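Local coordinates for thioredoxin-like protein (Klebsiella pneumoniae subsp. pneumoniae MGH 78578, PDB 3TY1), which probably binds carbohydrate and, as a putative aldose 1-epimerase of the supersandwich fold, may interconvert sugar anomers, at the interface of chains A and B. Sequence-based numbering; all coordinates share one arbitrary frame. Chains: chain A/B, Hypothetical aldose 1-epimerase.

The interface of chains A and B. Residues chain A 253-255, 305-307, 309; chain B 201-202.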
ATOM      1  N   THR A 253      34.090  -8.338  -2.704  1.00 40.57           N
ATOM      2  CA  THR A 253      34.330  -9.677  -3.226  1.00 41.67           C
ATOM      3  C   THR A 253      33.116 -10.236  -3.959  1.00 39.67           C
ATOM      4  O   THR A 253      32.060 -10.401  -3.384  1.00 37.43           O
ATOM      5  CB  THR A 253      34.736 -10.617  -2.078  1.00 41.34           C
ATOM      6  OG1 THR A 253      35.786 -10.007  -1.324  1.00 44.96           O
ATOM      7  CG2 THR A 253      35.183 -11.984  -2.597  1.00 37.76           C
ATOM      8  N   LYS A 254      33.274 -10.527  -5.245  1.00 41.88           N
ATOM      9  CA  LYS A 254      32.168 -11.080  -6.040  1.00 41.11           C
ATOM     10  C   LYS A 254      31.792 -12.454  -5.462  1.00 39.07           C
ATOM     11  O   LYS A 254      32.673 -13.195  -5.059  1.00 40.66           O
ATOM     12  CB  LYS A 254      32.621 -11.214  -7.504  1.00 46.33           C
ATOM     13  CG  LYS A 254      31.598 -11.796  -8.474  1.00 56.31           C
ATOM     14  CD  LYS A 254      32.130 -11.716  -9.919  1.00 70.90           C
ATOM     15  CE  LYS A 254      31.132 -12.286 -10.925  1.00 76.54           C
ATOM     16  NZ  LYS A 254      29.894 -11.440 -11.016  1.00 80.49           N
ATOM     17  N   ASP A 255      30.502 -12.775  -5.425  1.00 37.74           N
ATOM     18  CA  ASP A 255      29.974 -14.070  -4.947  1.00 41.60           C
ATOM     19  C   ASP A 255      30.110 -14.336  -3.462  1.00 43.48           C
ATOM     20  O   ASP A 255      29.928 -15.477  -3.012  1.00 44.78           O
ATOM     21  CB  ASP A 255      30.577 -15.265  -5.728  1.00 43.45           C
ATOM     22  CG  ASP A 255      30.300 -15.175  -7.226  1.00 46.52           C
ATOM     23  OD1 ASP A 255      29.160 -14.828  -7.607  1.00 45.26           O
ATOM     24  OD2 ASP A 255      31.223 -15.460  -8.005  1.00 56.74           O
ATOM     25  N   ASP A 305      30.446  -7.903  -0.338  1.00 32.88           N
ATOM     26  CA  ASP A 305      30.227  -8.276  -1.729  1.00 32.19           C
ATOM     27  C   ASP A 305      30.709  -7.081  -2.608  1.00 35.51           C
ATOM     28  O   ASP A 305      31.506  -6.238  -2.151  1.00 34.11           O
ATOM     29  CB  ASP A 305      28.735  -8.673  -1.954  1.00 31.59           C
ATOM     30  CG  ASP A 305      28.535  -9.637  -3.145  1.00 34.94           C
ATOM     31  OD1 ASP A 305      28.541  -9.166  -4.276  1.00 34.26           O
ATOM     32  OD2 ASP A 305      28.399 -10.865  -2.961  1.00 35.65           O
ATOM     33  N   THR A 306      30.237  -6.979  -3.852  1.00 32.08           N
ATOM     34  CA  THR A 306      30.712  -5.934  -4.743  1.00 31.25           C
ATOM     35  C   THR A 306      30.119  -4.601  -4.270  1.00 28.95           C
ATOM     36  O   THR A 306      29.101  -4.546  -3.526  1.00 30.44           O
ATOM     37  CB  THR A 306      30.322  -6.173  -6.242  1.00 32.84           C
ATOM     38  OG1 THR A 306      28.947  -5.809  -6.432  1.00 35.16           O
ATOM     39  CG2 THR A 306      30.565  -7.614  -6.714  1.00 28.80           C
ATOM     40  N   VAL A 307      30.731  -3.499  -4.703  1.00 32.71           N
ATOM     41  CA  VAL A 307      30.256  -2.191  -4.296  1.00 30.63           C
ATOM     42  C   VAL A 307      28.819  -1.945  -4.780  1.00 31.38           C
ATOM     43  O   VAL A 307      27.989  -1.435  -4.038  1.00 28.95           O
ATOM     44  CB  VAL A 307      31.221  -1.042  -4.676  1.00 33.76           C
ATOM     45  CG1 VAL A 307      30.602   0.295  -4.287  1.00 36.25           C
ATOM     46  CG2 VAL A 307      32.632  -1.188  -3.947  1.00 34.04           C
ATOM     47  N   GLN A 309      26.540  -4.389  -5.480  1.00 29.72           N
ATOM     48  CA  GLN A 309      25.666  -5.334  -4.778  1.00 29.91           C
ATOM     49  C   GLN A 309      25.425  -4.918  -3.339  1.00 31.82           C
ATOM     50  O   GLN A 309      24.339  -5.090  -2.829  1.00 34.00           O
ATOM     51  CB  GLN A 309      26.225  -6.737  -4.802  1.00 30.83           C
ATOM     52  CG  GLN A 309      25.327  -7.815  -4.182  1.00 31.71           C
ATOM     53  CD  GLN A 309      24.152  -8.250  -5.093  1.00 34.13           C
ATOM     54  OE1 GLN A 309      23.923  -7.676  -6.156  1.00 32.60           O
ATOM     55  NE2 GLN A 309      23.410  -9.258  -4.646  1.00 31.88           N
TER
ATOM     56  N   ASP B 201      25.880  -5.947 -10.603  1.00 31.64           N
ATOM     57  CA  ASP B 201      27.108  -6.625 -10.953  1.00 30.96           C
ATOM     58  C   ASP B 201      26.946  -8.109 -11.275  1.00 32.64           C
ATOM     59  O   ASP B 201      27.955  -8.775 -11.547  1.00 34.20           O
ATOM     60  CB  ASP B 201      28.146  -6.484  -9.822  1.00 34.00           C
ATOM     61  CG  ASP B 201      28.880  -5.153  -9.863  1.00 41.66           C
ATOM     62  OD1 ASP B 201      29.019  -4.561 -10.952  1.00 40.87           O
ATOM     63  OD2 ASP B 201      29.302  -4.691  -8.796  1.00 36.44           O
ATOM     64  N   TYR B 202      25.709  -8.609 -11.267  1.00 30.68           N
ATOM     65  CA  TYR B 202      25.421 -10.004 -11.574  1.00 33.63           C
ATOM     66  C   TYR B 202      24.428 -10.048 -12.721  1.00 33.43           C
ATOM     67  O   TYR B 202      23.556  -9.189 -12.792  1.00 31.62           O
ATOM     68  CB  TYR B 202      24.821 -10.720 -10.351  1.00 32.68           C
ATOM     69  CG  TYR B 202      25.820 -10.755  -9.219  1.00 31.19           C
ATOM     70  CD1 TYR B 202      26.773 -11.752  -9.156  1.00 32.18           C
ATOM     71  CD2 TYR B 202      25.850  -9.752  -8.240  1.00 30.01           C
ATOM     72  CE1 TYR B 202      27.712 -11.783  -8.123  1.00 35.50           C
ATOM     73  CE2 TYR B 202      26.806  -9.770  -7.205  1.00 34.73           C
ATOM     74  CZ  TYR B 202      27.734 -10.796  -7.160  1.00 31.96           C
ATOM     75  OH  TYR B 202      28.715 -10.852  -6.191  1.00 33.71           O
TER
HETATM   76  O   HOH W   1      24.942  -5.836  -7.939  1.00 31.24           O
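B:Tyr202 inserts its phenol between two loop segments of chain A, around 253-255 and 305-309, where the hydroxyl both gives and receives a hydrogen bond. It donates to the carboxylate of A:Asp305, OH to OD1 being 2.6 Å, and accepts from the backbone amide of A:Asp255, N to OH being 2.7 Å in a nearly straight bond (176° at the hydrogen). Both partners lie in the plane of the ring at its edge. A:Asp305 meets the tyrosine tip to tip and offers the syn lone pair of OD1, its carboxylate turned 55° from the ring.

Side chains flank the ring, and A:Gln309 probably limits its movement. It crosses the ring at about a right angle along the CD2–CE2 edge, with CD 3.7 Å from CE2. At the opposite edge the neighbour is A:Asp255, whose carboxylate OD1 lies 3.4 Å from CE1 of B:Tyr202. A:Lys254, poorly ordered, passes above a face on the CE1 side, running opposite to the tyrosine.

Next to this contact, the hydroxyl OG1 of A:Thr306 donates to the anti lone pair of OD2 in the carboxylate of B:Asp201, at 2.6 Å. The threonine's OG1 sits between its own backbone N and carbonyl carbon (chi1 78°), a position from which it also accepts a hydrogen bond from the backbone N of A:Gln309 at 3.0 Å. A water joins OE1 of that glutamine to the backbone N of B:Asp201.

Behind the first shell, the backbone N of A:Thr306 donates to A:Asp305 OD1 at 2.8 Å, reaching it from the anti side and tilted out of the carboxylate plane. OD1 is thus gripped from both chains, which should fix the carboxylate's rotation and may favour its ionised form. Together, consecutive residues of one B loop dock onto two A loops, a polar latch that contributes to an A–B contact without exact two-fold symmetry, which may or may not be biological.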